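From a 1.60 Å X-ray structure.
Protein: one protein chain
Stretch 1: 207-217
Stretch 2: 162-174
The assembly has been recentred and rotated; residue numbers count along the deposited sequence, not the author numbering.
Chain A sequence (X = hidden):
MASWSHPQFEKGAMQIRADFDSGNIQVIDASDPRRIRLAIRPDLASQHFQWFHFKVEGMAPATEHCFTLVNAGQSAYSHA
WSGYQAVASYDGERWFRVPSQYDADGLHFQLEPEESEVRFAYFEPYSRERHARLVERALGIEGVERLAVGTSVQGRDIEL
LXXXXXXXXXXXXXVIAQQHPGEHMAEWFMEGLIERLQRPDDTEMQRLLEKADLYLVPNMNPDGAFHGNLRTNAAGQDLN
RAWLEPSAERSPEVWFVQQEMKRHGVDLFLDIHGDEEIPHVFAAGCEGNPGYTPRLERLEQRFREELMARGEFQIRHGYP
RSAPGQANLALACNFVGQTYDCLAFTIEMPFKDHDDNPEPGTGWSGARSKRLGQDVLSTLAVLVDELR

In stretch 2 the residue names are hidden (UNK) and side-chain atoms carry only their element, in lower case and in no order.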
# COMPACT_ATOMS: atom_id res chain seq x y z
N ARG A 207 24.02 9.06 -8.10
CA ARG A 207 24.62 9.50 -6.85
C ARG A 207 24.18 8.59 -5.71
O ARG A 207 24.99 8.17 -4.89
CB ARG A 207 24.20 10.94 -6.53
CG ARG A 207 24.66 11.98 -7.54
CD ARG A 207 24.31 13.38 -7.04
NE ARG A 207 24.65 14.43 -8.01
CZ ARG A 207 24.51 15.73 -7.77
NH1 ARG A 207 24.04 16.15 -6.60
NH2 ARG A 207 24.84 16.61 -8.71
N LEU A 208 22.89 8.27 -5.67
CA LEU A 208 22.35 7.42 -4.63
C LEU A 208 22.91 6.00 -4.65
O LEU A 208 23.29 5.46 -3.62
CB LEU A 208 20.82 7.36 -4.72
CG LEU A 208 20.10 6.41 -3.75
CD1 LEU A 208 20.47 6.76 -2.31
CD2 LEU A 208 18.60 6.52 -3.95
N LEU A 209 22.96 5.40 -5.84
CA LEU A 209 23.44 4.03 -5.97
C LEU A 209 24.95 3.86 -5.90
O LEU A 209 25.45 2.73 -5.86
CB LEU A 209 22.88 3.42 -7.25
CG LEU A 209 21.34 3.34 -7.23
CD1 LEU A 209 20.84 2.81 -8.56
CD2 LEU A 209 20.88 2.45 -6.08
N GLU A 210 25.69 4.96 -5.89
CA GLU A 210 27.14 4.87 -5.77
C GLU A 210 27.45 4.59 -4.30
O GLU A 210 28.51 4.07 -3.97
CB GLU A 210 27.83 6.17 -6.20
CG GLU A 210 27.88 6.42 -7.70
CD GLU A 210 28.63 7.69 -8.06
OE1 GLU A 210 28.24 8.77 -7.58
OE2 GLU A 210 29.62 7.60 -8.82
N LYS A 211 26.50 4.93 -3.44
CA LYS A 211 26.67 4.75 -2.00
C LYS A 211 25.69 3.79 -1.35
O LYS A 211 25.89 3.38 -0.21
CB LYS A 211 26.58 6.11 -1.31
CG LYS A 211 27.58 7.12 -1.86
CD LYS A 211 27.37 8.51 -1.31
CE LYS A 211 28.40 9.47 -1.89
NZ LYS A 211 28.27 10.84 -1.33
N ALA A 212 24.63 3.42 -2.06
CA ALA A 212 23.65 2.52 -1.47
C ALA A 212 23.03 1.52 -2.43
O ALA A 212 23.00 1.73 -3.64
CB ALA A 212 22.55 3.33 -0.81
N ASP A 213 22.54 0.41 -1.86
CA ASP A 213 21.85 -0.63 -2.61
C ASP A 213 20.42 -0.59 -2.10
O ASP A 213 20.17 -0.26 -0.94
CB ASP A 213 22.42 -2.02 -2.31
CG ASP A 213 23.82 -2.22 -2.83
OD1 ASP A 213 24.25 -1.46 -3.72
OD2 ASP A 213 24.49 -3.16 -2.35
N LEU A 214 19.47 -0.95 -2.96
CA LEU A 214 18.07 -0.96 -2.54
C LEU A 214 17.60 -2.40 -2.37
O LEU A 214 17.87 -3.26 -3.22
CB LEU A 214 17.19 -0.26 -3.58
CG LEU A 214 17.63 1.14 -4.01
CD1 LEU A 214 16.64 1.67 -5.02
CD2 LEU A 214 17.73 2.06 -2.80
N TYR A 215 16.92 -2.66 -1.26
CA TYR A 215 16.36 -3.97 -0.95
C TYR A 215 14.85 -3.73 -0.99
O TYR A 215 14.29 -3.05 -0.12
CB TYR A 215 16.81 -4.42 0.44
CG TYR A 215 18.27 -4.82 0.50
CD1 TYR A 215 19.28 -3.86 0.42
CD2 TYR A 215 18.65 -6.16 0.61
CE1 TYR A 215 20.63 -4.22 0.46
CE2 TYR A 215 20.00 -6.53 0.65
CZ TYR A 215 20.98 -5.55 0.57
OH TYR A 215 22.31 -5.91 0.63
N LEU A 216 14.20 -4.31 -1.99
CA LEU A 216 12.78 -4.09 -2.22
C LEU A 216 11.89 -5.32 -2.18
O LEU A 216 12.22 -6.35 -2.76
CB LEU A 216 12.59 -3.43 -3.59
CG LEU A 216 13.54 -2.29 -3.97
CD1 LEU A 216 13.32 -1.94 -5.44
CD2 LEU A 216 13.29 -1.09 -3.08
N VAL A 217 10.75 -5.20 -1.50
CA VAL A 217 9.77 -6.27 -1.43
C VAL A 217 8.46 -5.67 -1.94
O VAL A 217 7.73 -5.03 -1.18
CB VAL A 217 9.54 -6.79 0.00
CG1 VAL A 217 8.44 -7.84 0.00
CG2 VAL A 217 10.83 -7.40 0.56
N UNK A 162 17.13 -6.81 -5.14
CA UNK A 162 18.23 -5.95 -4.71
C UNK A 162 18.77 -5.18 -5.89
O UNK A 162 19.04 -5.74 -6.95
n UNK A 162 23.85 -9.28 -3.15
c UNK A 162 23.19 -8.29 -2.57
n UNK A 162 22.28 -7.59 -3.25
c UNK A 162 19.37 -6.75 -4.06
c UNK A 162 21.51 -6.49 -2.68
n UNK A 162 23.44 -7.98 -1.30
c UNK A 162 20.56 -5.86 -3.69
N UNK A 163 18.90 -3.87 -5.71
CA UNK A 163 19.43 -2.99 -6.74
C UNK A 163 20.84 -2.63 -6.28
O UNK A 163 21.02 -1.95 -5.27
c UNK A 163 19.08 -0.88 -8.04
c UNK A 163 18.59 -1.70 -6.87
c UNK A 163 17.12 -2.06 -7.04
N UNK A 164 21.84 -3.13 -7.00
CA UNK A 164 23.24 -2.87 -6.67
C UNK A 164 24.01 -2.60 -7.96
O UNK A 164 24.16 -3.49 -8.79
c UNK A 164 25.69 -5.20 -4.68
c UNK A 164 27.71 -4.49 -3.44
n UNK A 164 27.02 -3.60 -2.75
n UNK A 164 29.02 -4.62 -3.21
c UNK A 164 25.30 -4.00 -5.55
c UNK A 164 23.82 -4.10 -5.95
n UNK A 164 27.12 -5.25 -4.35
N UNK A 165 24.48 -1.37 -8.12
CA UNK A 165 25.20 -0.99 -9.33
C UNK A 165 26.68 -0.71 -9.10
O UNK A 165 27.43 -0.48 -10.05
c UNK A 165 24.53 0.21 -9.99
c UNK A 165 23.17 -0.13 -10.58
c UNK A 165 22.46 1.07 -11.18
n UNK A 165 21.20 0.67 -11.80
n UNK A 165 20.51 2.82 -12.25
c UNK A 165 20.30 1.51 -12.30
n UNK A 165 19.18 1.05 -12.84
N UNK A 166 27.10 -0.74 -7.84
CA UNK A 166 28.50 -0.51 -7.48
C UNK A 166 28.93 -1.56 -6.47
O UNK A 166 28.39 -1.63 -5.37
c UNK A 166 28.03 3.23 -9.60
c UNK A 166 28.69 0.90 -6.90
n UNK A 166 27.69 2.24 -8.78
n UNK A 166 29.26 3.61 -9.30
c UNK A 166 28.74 1.98 -7.93
c UNK A 166 29.73 2.84 -8.26
N UNK A 167 29.92 -2.39 -6.83
CA UNK A 167 30.44 -3.46 -5.97
C UNK A 167 31.14 -3.03 -4.68
O UNK A 167 31.76 -3.86 -4.01
c UNK A 167 30.70 -2.31 -8.08
c UNK A 167 31.38 -4.21 -6.90
c UNK A 167 31.94 -3.11 -7.74
N UNK A 168 31.04 -1.75 -4.33
CA UNK A 168 31.69 -1.27 -3.11
C UNK A 168 30.81 -0.35 -2.26
O UNK A 168 31.31 0.33 -1.36
c UNK A 168 32.81 0.61 -4.40
c UNK A 168 33.00 -0.57 -3.47
o UNK A 168 33.36 1.70 -4.11
o UNK A 168 32.11 0.46 -5.43
N UNK A 169 29.51 -0.31 -2.55
CA UNK A 169 28.60 0.52 -1.78
C UNK A 169 28.55 -0.05 -0.36
O UNK A 169 29.05 -1.15 -0.12
o UNK A 169 26.66 -0.79 -2.43
c UNK A 169 27.20 0.52 -2.40
N UNK A 170 27.95 0.67 0.57
CA UNK A 170 27.91 0.18 1.94
C UNK A 170 26.56 0.32 2.65
O UNK A 170 26.35 -0.31 3.69
c UNK A 170 28.99 0.88 2.76
n UNK A 170 28.98 4.54 2.47
c UNK A 170 28.09 4.33 3.42
c UNK A 170 29.49 3.33 2.06
n UNK A 170 28.00 3.03 3.63
c UNK A 170 28.87 2.37 2.79
N UNK A 171 25.66 1.13 2.11
CA UNK A 171 24.36 1.32 2.74
C UNK A 171 23.30 0.38 2.17
O UNK A 171 23.33 0.05 0.99
c UNK A 171 24.80 3.83 3.23
c UNK A 171 23.90 2.77 2.59
c UNK A 171 24.87 3.59 4.74
c UNK A 171 24.25 5.21 2.94
N UNK A 172 22.37 -0.05 3.03
CA UNK A 172 21.29 -0.94 2.62
C UNK A 172 19.97 -0.24 2.90
O UNK A 172 19.60 -0.05 4.06
c UNK A 172 22.58 -3.09 3.20
c UNK A 172 21.33 -2.26 3.41
c UNK A 172 23.85 -2.57 5.30
c UNK A 172 23.80 -2.42 3.79
n UNK A 172 25.12 -1.99 5.83
N UNK A 173 19.27 0.15 1.85
CA UNK A 173 17.99 0.86 2.00
C UNK A 173 16.83 -0.09 1.70
O UNK A 173 16.66 -0.53 0.56
c UNK A 173 19.67 3.34 2.39
c UNK A 173 18.94 4.13 0.13
c UNK A 173 17.96 2.06 1.06
c UNK A 173 19.22 2.92 1.00
N UNK A 174 16.04 -0.38 2.72
CA UNK A 174 14.91 -1.28 2.59
C UNK A 174 13.54 -0.63 2.44
O UNK A 174 13.19 0.31 3.16
c UNK A 174 17.20 -5.12 3.99
n UNK A 174 18.03 -4.06 4.22
c UNK A 174 14.85 -5.50 3.52
c UNK A 174 16.43 -7.35 3.68
c UNK A 174 15.98 -3.18 3.91
c UNK A 174 17.29 -2.90 4.17
c UNK A 174 15.90 -4.61 3.78
c UNK A 174 15.12 -6.86 3.47
c UNK A 174 14.84 -2.22 3.80
c UNK A 174 17.48 -6.49 3.94
O HOH W 1 24.67 0.09 -5.82

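Position 162 carries three carbons, a nitrogen, and a carbon bearing two more nitrogens. One terminal nitrogen reaches the Tyr215 hydroxyl, and a carbon of the chain lies over one face of the Tyr215 ring. A guanidinium on three carbons is arginine: Arg162. Its NH1 donates a hydrogen bond to Tyr215 OH at 3.0 Å, and the carbon over the ring is CG.

Position 163 has three side-chain carbons, one carrying the other two. They pack on Leu209, Leu214 and Leu216. A fork at CB without oxygen means Val163. Its N donates to Leu214 O at 2.8 Å, and Leu214 N donates back to Val163 O at 3.0 Å. This is an antiparallel hydrogen-bonded pair.

Position 164 again has four carbons and three nitrogens ending in a guanidinium. A terminal nitrogen meets the Asp213 carboxylate, which lies at the edge of the guanidinium. It is Arg164. NH1 forms a salt bridge with Asp213 OD2 at 2.6 Å.

Position 165 shows the same seven atoms, and a carbon of the chain touches the Leu209 side chain. It is Arg165. Its CD lies 3.5 Å from Leu209 CD1. Its N donates to water 1 at 2.7 Å from the water O.

Position 166 has one carbon, then a five-membered ring of three carbons and two nitrogens. Glu210 CG sits over one face of the ring. This is His166. The CG is 3.9 Å from the His166 ring centroid, in a CH-pi contact.

Position 167 has three carbons closing a ring onto the backbone N. It points away from stretch 1 without touching it. It is Pro167.

Position 168 has two carbons, the second carrying two oxygens. It is exposed and has no contact with stretch 1. The carboxylate makes it Asp168.

Position 169 has one carbon and one oxygen. The oxygen reaches the Asp213 carboxylate, while CB lies against the backbone of Lys211 and Ala212. Hence Ser169. OG donates a hydrogen bond to Asp213 OD1 at 2.8 Å.

Position 170 has one carbon and a five-membered ring with two nitrogens. Lys211 O lies over one face of the ring. It is His170. Its N makes a weak hydrogen bond to Lys211 O at 3.5 Å.

Position 171 has four carbons, forked at the second. CB is 3.7 Å from Ala212 CB. This is Leu171. Its N donates to Lys211 O at 3.2 Å, and its O accepts from Asp213 N at 3.0 Å.

Position 172 has four carbons in a row ending in nitrogen. One carbon touches the Tyr215 ring, but the amine leads away. This is Lys172. CG is 3.5 Å from Tyr215 CE1, and the amine bonds to His170 O.

Position 173 has four carbons forked at the second. They pack on Leu208, Ala212 and Leu214. It is Leu173. Its N donates to Asp213 O at 3.0 Å.

Position 174 has one carbon, then fused five- and six-membered rings holding one nitrogen. The five-membered ring forms an offset stack with Tyr215. This is Trp174.

Strand 212-217 thus runs between two partners, antiparallel to 162-163 and parallel to 171-174. Val163, Leu171 and Leu173 join Ala212 and Leu214 on an apolar face. On the other, Arg162 and Trp174 sandwich the Tyr215 ring. Asp213 ties the intervening loop through Arg164, Ser169 and water 1.

Stretch 2, residues 162-174: RVRRHPDSHLKLW
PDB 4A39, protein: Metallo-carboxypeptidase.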